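Local coordinates for membrane-bound lysozyme inhibitor of C-type lysozyme (Pseudomonas aeruginosa, PDB 3F6Z), which specifically inhibits C-type lysozymes as a lipoprotein of the bacterial outer membrane, at residues 72-84 with 95-101. Residues are numbered along the deposited sequence; the frame is centred on the assembly and turned at random.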
# COMPACT_ATOMS: atom_id res chain seq x y z
N TYR B 72 -4.06 -5.25 -5.49
CA TYR B 72 -4.51 -4.15 -6.34
C TYR B 72 -4.43 -2.76 -5.73
O TYR B 72 -4.42 -2.58 -4.50
CB TYR B 72 -5.97 -4.38 -6.75
CG TYR B 72 -6.22 -5.59 -7.60
CD1 TYR B 72 -5.96 -5.57 -8.98
CD2 TYR B 72 -6.75 -6.76 -7.04
CE1 TYR B 72 -6.23 -6.69 -9.78
CE2 TYR B 72 -7.02 -7.88 -7.83
CZ TYR B 72 -6.75 -7.84 -9.19
OH TYR B 72 -7.01 -8.95 -9.96
N ILE B 73 -4.38 -1.78 -6.62
CA ILE B 73 -4.38 -0.37 -6.25
C ILE B 73 -5.40 0.25 -7.21
O ILE B 73 -5.33 0.06 -8.42
CB ILE B 73 -3.01 0.31 -6.47
CG1 ILE B 73 -1.97 -0.23 -5.48
CG2 ILE B 73 -3.15 1.82 -6.30
CD1 ILE B 73 -2.25 0.11 -4.01
N TRP B 74 -6.38 0.95 -6.65
CA TRP B 74 -7.40 1.63 -7.44
C TRP B 74 -7.15 3.11 -7.17
O TRP B 74 -7.39 3.60 -6.06
CB TRP B 74 -8.80 1.21 -6.98
CG TRP B 74 -9.93 1.92 -7.68
CD1 TRP B 74 -10.80 2.82 -7.13
CD2 TRP B 74 -10.34 1.75 -9.04
NE1 TRP B 74 -11.72 3.22 -8.06
CE2 TRP B 74 -11.46 2.58 -9.25
CE3 TRP B 74 -9.86 0.98 -10.11
CZ2 TRP B 74 -12.13 2.66 -10.48
CZ3 TRP B 74 -10.52 1.06 -11.34
CH2 TRP B 74 -11.64 1.90 -11.51
N TRP B 75 -6.64 3.81 -8.17
CA TRP B 75 -6.30 5.22 -8.03
C TRP B 75 -7.13 6.10 -8.96
O TRP B 75 -7.01 6.02 -10.18
CB TRP B 75 -4.81 5.39 -8.35
CG TRP B 75 -4.12 6.54 -7.69
CD1 TRP B 75 -4.69 7.71 -7.25
CD2 TRP B 75 -2.72 6.67 -7.47
NE1 TRP B 75 -3.71 8.55 -6.78
CE2 TRP B 75 -2.49 7.94 -6.90
CE3 TRP B 75 -1.62 5.82 -7.70
CZ2 TRP B 75 -1.21 8.40 -6.57
CZ3 TRP B 75 -0.34 6.28 -7.37
CH2 TRP B 75 -0.15 7.56 -6.81
N THR B 76 -7.97 6.95 -8.38
CA THR B 76 -8.82 7.82 -9.17
C THR B 76 -8.34 9.26 -9.18
O THR B 76 -7.74 9.74 -8.22
CB THR B 76 -10.27 7.79 -8.65
OG1 THR B 76 -10.35 8.54 -7.43
CG2 THR B 76 -10.70 6.35 -8.38
N LYS B 77 -8.62 9.94 -10.29
CA LYS B 77 -8.25 11.34 -10.49
C LYS B 77 -9.42 11.91 -11.30
O LYS B 77 -9.54 11.66 -12.50
CB LYS B 77 -6.94 11.41 -11.29
CG LYS B 77 -6.47 12.80 -11.67
CD LYS B 77 -6.04 13.62 -10.46
CE LYS B 77 -5.53 14.98 -10.91
NZ LYS B 77 -4.91 15.76 -9.80
N GLY B 78 -10.29 12.65 -10.63
CA GLY B 78 -11.45 13.19 -11.33
C GLY B 78 -12.29 12.03 -11.81
O GLY B 78 -12.49 11.06 -11.08
N GLU B 79 -12.76 12.10 -13.06
CA GLU B 79 -13.59 11.04 -13.63
C GLU B 79 -12.76 9.86 -14.12
O GLU B 79 -13.32 8.85 -14.57
CB GLU B 79 -14.41 11.57 -14.82
CG GLU B 79 -15.18 12.86 -14.57
CD GLU B 79 -16.23 13.11 -15.64
OE1 GLU B 79 -15.93 12.93 -16.84
OE2 GLU B 79 -17.37 13.50 -15.28
N GLU B 80 -11.44 9.98 -14.05
CA GLU B 80 -10.54 8.93 -14.51
C GLU B 80 -10.09 8.01 -13.38
O GLU B 80 -10.18 8.37 -12.21
CB GLU B 80 -9.33 9.56 -15.18
CG GLU B 80 -9.68 10.32 -16.45
CD GLU B 80 -8.54 11.16 -16.98
OE1 GLU B 80 -7.43 10.60 -17.15
OE2 GLU B 80 -8.76 12.37 -17.22
N ALA B 81 -9.60 6.83 -13.73
CA ALA B 81 -9.11 5.89 -12.73
C ALA B 81 -8.12 4.91 -13.34
O ALA B 81 -8.06 4.73 -14.56
CB ALA B 81 -10.27 5.14 -12.12
N THR B 82 -7.30 4.30 -12.49
CA THR B 82 -6.32 3.32 -12.94
C THR B 82 -6.31 2.16 -11.96
O THR B 82 -6.23 2.36 -10.73
CB THR B 82 -4.92 3.92 -13.00
OG1 THR B 82 -4.92 5.10 -13.82
CG2 THR B 82 -3.94 2.91 -13.58
N LEU B 83 -6.41 0.94 -12.48
CA LEU B 83 -6.39 -0.26 -11.65
C LEU B 83 -5.06 -0.96 -11.86
O LEU B 83 -4.78 -1.43 -12.96
CB LEU B 83 -7.53 -1.21 -12.02
CG LEU B 83 -7.55 -2.52 -11.24
CD1 LEU B 83 -8.08 -2.28 -9.82
CD2 LEU B 83 -8.41 -3.55 -11.95
N TYR B 84 -4.24 -1.02 -10.82
CA TYR B 84 -2.93 -1.67 -10.92
C TYR B 84 -3.01 -3.01 -10.21
O TYR B 84 -3.64 -3.12 -9.17
CB TYR B 84 -1.85 -0.84 -10.23
CG TYR B 84 -1.80 0.62 -10.63
CD1 TYR B 84 -0.88 1.07 -11.59
CD2 TYR B 84 -2.63 1.55 -10.02
CE1 TYR B 84 -0.80 2.42 -11.92
CE2 TYR B 84 -2.56 2.90 -10.35
CZ TYR B 84 -1.65 3.33 -11.30
OH TYR B 84 -1.58 4.66 -11.59
N GLY B 95 -0.83 -0.36 -15.43
CA GLY B 95 -2.19 -0.35 -14.91
C GLY B 95 -3.22 -0.16 -16.00
O GLY B 95 -2.91 0.32 -17.09
N VAL B 96 -4.46 -0.54 -15.70
CA VAL B 96 -5.59 -0.43 -16.62
C VAL B 96 -6.26 0.94 -16.47
O VAL B 96 -6.59 1.35 -15.35
CB VAL B 96 -6.63 -1.53 -16.34
CG1 VAL B 96 -7.83 -1.37 -17.25
CG2 VAL B 96 -5.99 -2.90 -16.52
N ALA B 97 -6.47 1.63 -17.58
CA ALA B 97 -7.10 2.96 -17.56
C ALA B 97 -8.62 2.88 -17.72
O ALA B 97 -9.12 2.24 -18.65
CB ALA B 97 -6.50 3.83 -18.64
N CYS B 98 -9.35 3.54 -16.82
CA CYS B 98 -10.81 3.55 -16.85
C CYS B 98 -11.36 4.96 -16.79
O CYS B 98 -10.72 5.88 -16.27
CB CYS B 98 -11.38 2.76 -15.66
SG CYS B 98 -10.63 1.12 -15.33
N LYS B 99 -12.58 5.13 -17.31
CA LYS B 99 -13.26 6.42 -17.33
C LYS B 99 -14.65 6.24 -16.73
O LYS B 99 -15.24 5.16 -16.84
CB LYS B 99 -13.46 6.89 -18.78
CG LYS B 99 -12.23 6.90 -19.66
CD LYS B 99 -12.65 6.83 -21.13
CE LYS B 99 -11.44 6.82 -22.07
NZ LYS B 99 -10.39 5.85 -21.64
N GLU B 100 -15.17 7.29 -16.11
CA GLU B 100 -16.52 7.22 -15.56
C GLU B 100 -17.49 7.09 -16.72
O GLU B 100 -17.34 7.78 -17.73
CB GLU B 100 -16.83 8.49 -14.76
CG GLU B 100 -16.43 8.42 -13.30
CD GLU B 100 -16.82 9.65 -12.52
OE1 GLU B 100 -17.92 10.19 -12.77
OE2 GLU B 100 -16.04 10.08 -11.64
N ARG B 101 -18.46 6.19 -16.57
CA ARG B 101 -19.53 5.88 -17.54
C ARG B 101 -19.74 4.38 -17.64
O ARG B 101 -20.77 3.90 -17.14
CB ARG B 101 -19.22 6.41 -18.94
CG ARG B 101 -19.51 7.89 -19.14
CD ARG B 101 -20.94 8.26 -18.83
NE ARG B 101 -21.19 9.67 -19.10
CZ ARG B 101 -20.59 10.68 -18.48
NH1 ARG B 101 -19.69 10.45 -17.54
NH2 ARG B 101 -20.91 11.93 -18.79
OXT ARG B 101 -18.87 3.70 -18.22
O HOH W 1 -13.67 8.67 -11.21
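Cys98 SG meets the rim of the Trp74 indole, 4.0 Å from CZ3 and near the ring plane, as a sulfur-aromatic contact at the edge. Trp74, its chi1 of 176° setting CG opposite the backbone N, extends across the face of strand 80-84 that carries Ala81, whose CB lies 3.4 Å above one ring face, offset toward the rim; this small methyl suits a place beside so broad a ring. Leu83 CB borders the same indole in its plane and faces Val96 CB at 4.4 Å, adding branched apolar bulk to this side of the sheet. Cys98 is disulfide-bonded to Cys25, tying the last strand to strand 16-25, and Trp74 NE1 is satisfied by Tyr35 OH.

Ala81 with Cys98 and Leu83 with Val96 form hydrogen-bonded pairs, bonded in both directions. Beyond them, Glu100 N bonds to Glu79 O, and the two glutamate side chains cross at about a right angle, the aliphatic CB of Glu79 3.8 Å from Glu100 CD; Glu100 OE1 has a long, weak ion pair with Arg19. A water donates to both Glu100 OE2 and Gly78 O, joining the carboxylate to the type II' turn, where Gly78 readily accepts positive phi. On the other face, Thr82 CG2 lies above one face of the Tyr84 ring, offset toward its rim. Such antiparallel pairing of strands 80-84 and 96-100 is that of the C-terminal hairpin in MliC's eight-stranded barrel.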